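Local coordinates for high-potential iron-sulfur protein (Rhodoferax fermentans, PDB 1HLQ), which carries electrons through a high-potential [4Fe-4S] cluster in anaerobic electron transport and is competent in photosynthetic electron transfer to the oxidized cytochrome bc1 complex via a membrane-bound c-type tetraheme, at residues P55-G59 and K60-A64. Numbering follows the deposited sequence.
Sequences PLFAG and KEVVA. With SF4 (iron/sulfur cluster), chain G.
F57 and V62 meet over one sulfide of the iron-sulfur cluster, their side chains crossing at about a right angle. Followed outward from CB, which points toward the K60-A64 arm, F57 first sends CG beside its backbone N, anti to the carbonyl carbon (chi1 -68°), and this brings CD1 against V62. Ring atom CD1 packs on V62 CG1 at 3.8 Å, and the next atom, CE1, lies 3.7 Å from the cluster sulfide S2. V62 CG1 comes to the same sulfide, 3.9 Å from S2, so a ring carbon of F57 and a methyl of V62 pack against one inorganic sulfur; V62 CG1 and S2 both come at the F57 ring obliquely. F57 also packs against Y17 and against N11 and A12 of helix 10-14. L56, preceding it, places CD1 3.7 Å from another sulfide, S1.

The chain between F57 and V62 reverses through a type II beta turn from F57 to K60, with G59 at a positive phi of 77°. Across its mouth F57 O and K60 N are 3.6 Å apart; a water hydrogen-bonded to F57 O and K60 O, each at 2.7 Å, bridges the two arms. K60 extends away from the turn to a salt bridge with D9.

The turn joins the loop after strand 51-52 to strand 62-63, its antiparallel partner, and L56, F57 and V62 form part of the apolar cluster pocket of the HiPIP fold.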
ATOM      1  N   PRO A  55       2.374  -6.169   4.499  1.00 18.58           N
ATOM      2  CA  PRO A  55       1.085  -5.879   3.888  1.00 18.88           C
ATOM      3  C   PRO A  55       1.135  -4.955   2.708  1.00 19.21           C
ATOM      4  O   PRO A  55       0.223  -4.909   1.869  1.00 21.34           O
ATOM      5  CB  PRO A  55       0.239  -5.334   5.036  1.00 19.35           C
ATOM      6  CG  PRO A  55       1.239  -4.826   6.016  1.00 19.48           C
ATOM      7  CD  PRO A  55       2.400  -5.801   5.934  1.00 18.93           C
ATOM      8  N   LEU A  56       2.183  -4.140   2.543  1.00 17.95           N
ATOM      9  CA  LEU A  56       2.324  -3.207   1.464  1.00 17.62           C
ATOM     10  C   LEU A  56       2.862  -3.859   0.196  1.00 17.39           C
ATOM     11  O   LEU A  56       2.932  -3.154  -0.797  1.00 16.95           O
ATOM     12  CB  LEU A  56       3.245  -2.032   1.858  1.00 17.05           C
ATOM     13  CG  LEU A  56       2.750  -1.317   3.133  1.00 16.91           C
ATOM     14  CD1 LEU A  56       3.687  -0.176   3.500  1.00 17.29           C
ATOM     15  CD2 LEU A  56       1.324  -0.816   2.980  1.00 17.34           C
ATOM     16  N   PHE A  57       3.343  -5.102   0.321  1.00 17.69           N
ATOM     17  CA  PHE A  57       3.975  -5.783  -0.811  1.00 17.05           C
ATOM     18  C   PHE A  57       3.366  -7.152  -1.077  1.00 18.52           C
ATOM     19  O   PHE A  57       3.842  -8.213  -0.689  1.00 19.23           O
ATOM     20  CB  PHE A  57       5.495  -5.904  -0.533  1.00 16.50           C
ATOM     21  CG  PHE A  57       6.162  -4.552  -0.544  1.00 14.78           C
ATOM     22  CD1 PHE A  57       6.481  -3.900   0.651  1.00 15.63           C
ATOM     23  CD2 PHE A  57       6.438  -3.905  -1.733  1.00 14.56           C
ATOM     24  CE1 PHE A  57       7.043  -2.638   0.605  1.00 15.12           C
ATOM     25  CE2 PHE A  57       7.022  -2.659  -1.793  1.00 15.16           C
ATOM     26  CZ  PHE A  57       7.324  -2.014  -0.587  1.00 15.02           C
ATOM     27  N   ALA A  58       2.249  -7.152  -1.804  1.00 18.16           N
ATOM     28  CA  ALA A  58       1.516  -8.356  -2.146  1.00 18.66           C
ATOM     29  C   ALA A  58       2.311  -9.300  -3.043  1.00 18.80           C
ATOM     30  O   ALA A  58       3.050  -8.891  -3.920  1.00 18.81           O
ATOM     31  CB  ALA A  58       0.218  -7.988  -2.867  1.00 20.17           C
ATOM     32  N   GLY A  59       2.176 -10.577  -2.741  1.00 18.88           N
ATOM     33  CA  GLY A  59       2.723 -11.689  -3.480  1.00 18.57           C
ATOM     34  C   GLY A  59       4.197 -11.957  -3.309  1.00 17.98           C
ATOM     35  O   GLY A  59       4.771 -12.859  -3.892  1.00 18.07           O
ATOM     36  N   LYS A  60       4.815 -11.143  -2.458  1.00 17.62           N
ATOM     37  CA  LYS A  60       6.258 -11.157  -2.261  1.00 17.02           C
ATOM     38  C   LYS A  60       6.627 -11.129  -0.787  1.00 16.84           C
ATOM     39  O   LYS A  60       5.789 -11.244   0.096  1.00 19.05           O
ATOM     40  CB  LYS A  60       6.852  -9.955  -3.001  1.00 17.03           C
ATOM     41  CG  LYS A  60       6.638  -9.926  -4.493  1.00 16.97           C
ATOM     42  CD  LYS A  60       7.570  -9.093  -5.319  1.00 17.26           C
ATOM     43  CE  LYS A  60       7.213  -9.109  -6.796  1.00 18.22           C
ATOM     44  NZ  LYS A  60       8.272  -8.534  -7.661  1.00 18.31           N
ATOM     45  N   GLU A  61       7.932 -11.098  -0.538  1.00 15.90           N
ATOM     46  CA  GLU A  61       8.465 -10.999   0.809  1.00 16.50           C
ATOM     47  C   GLU A  61       9.520  -9.890   0.812  1.00 15.44           C
ATOM     48  O   GLU A  61      10.109  -9.578  -0.220  1.00 15.18           O
ATOM     49  CB  GLU A  61       9.091 -12.308   1.303  1.00 18.96           C
ATOM     50  CG  GLU A  61       8.013 -13.333   1.643  1.00 22.26           C
ATOM     51  CD  GLU A  61       8.478 -14.637   2.217  1.00 24.59           C
ATOM     52  OE1 GLU A  61       7.598 -15.390   2.684  1.00 27.38           O
ATOM     53  OE2 GLU A  61       9.677 -14.944   2.187  1.00 26.52           O
ATOM     54  N   VAL A  62       9.679  -9.286   1.993  1.00 15.40           N
ATOM     55  CA  VAL A  62      10.708  -8.268   2.179  1.00 15.10           C
ATOM     56  C   VAL A  62      11.846  -8.861   3.005  1.00 14.95           C
ATOM     57  O   VAL A  62      11.647  -9.878   3.679  1.00 16.47           O
ATOM     58  CB  VAL A  62      10.160  -7.004   2.870  1.00 14.95           C
ATOM     59  CG1 VAL A  62       9.137  -6.313   1.964  1.00 15.41           C
ATOM     60  CG2 VAL A  62       9.559  -7.299   4.241  1.00 15.63           C
ATOM     61  N   VAL A  63      13.014  -8.256   2.947  1.00 14.86           N
ATOM     62  CA  VAL A  63      14.174  -8.709   3.722  1.00 14.84           C
ATOM     63  C   VAL A  63      14.099  -8.031   5.082  1.00 14.94           C
ATOM     64  O   VAL A  63      13.897  -6.806   5.172  1.00 14.58           O
ATOM     65  CB  VAL A  63      15.475  -8.382   2.989  1.00 16.04           C
ATOM     66  CG1 VAL A  63      16.705  -8.748   3.808  1.00 15.99           C
ATOM     67  CG2 VAL A  63      15.490  -9.163   1.677  1.00 16.16           C
ATOM     68  N   ALA A  64      14.314  -8.774   6.171  1.00 15.43           N
ATOM     69  CA  ALA A  64      14.174  -8.268   7.528  1.00 15.51           C
ATOM     70  C   ALA A  64      15.099  -7.110   7.858  1.00 14.28           C
ATOM     71  O   ALA A  64      14.757  -6.215   8.660  1.00 15.40           O
ATOM     72  CB  ALA A  64      14.350  -9.412   8.505  1.00 16.86           C
TER
HETATM   73 FE1  SF4 G  76       9.639  -3.175   5.845  1.00 14.06          FE
HETATM   74 FE2  SF4 G  76       7.735  -1.969   7.410  1.00 14.50          FE
HETATM   75 FE3  SF4 G  76       7.026  -3.304   5.169  1.00 14.90          FE
HETATM   76 FE4  SF4 G  76       8.364  -0.963   4.988  1.00 13.90          FE
HETATM   77  S1  SF4 G  76       6.261  -1.221   5.898  1.00 14.38           S
HETATM   78  S2  SF4 G  76       8.853  -2.891   3.767  1.00 13.26           S
HETATM   79  S3  SF4 G  76       9.773  -1.049   6.806  1.00 12.76           S
HETATM   80  S4  SF4 G  76       7.972  -4.282   6.996  1.00 14.54           S
HETATM   81  O   HOH W   1       4.446  -9.525   1.620  1.00 26.92           O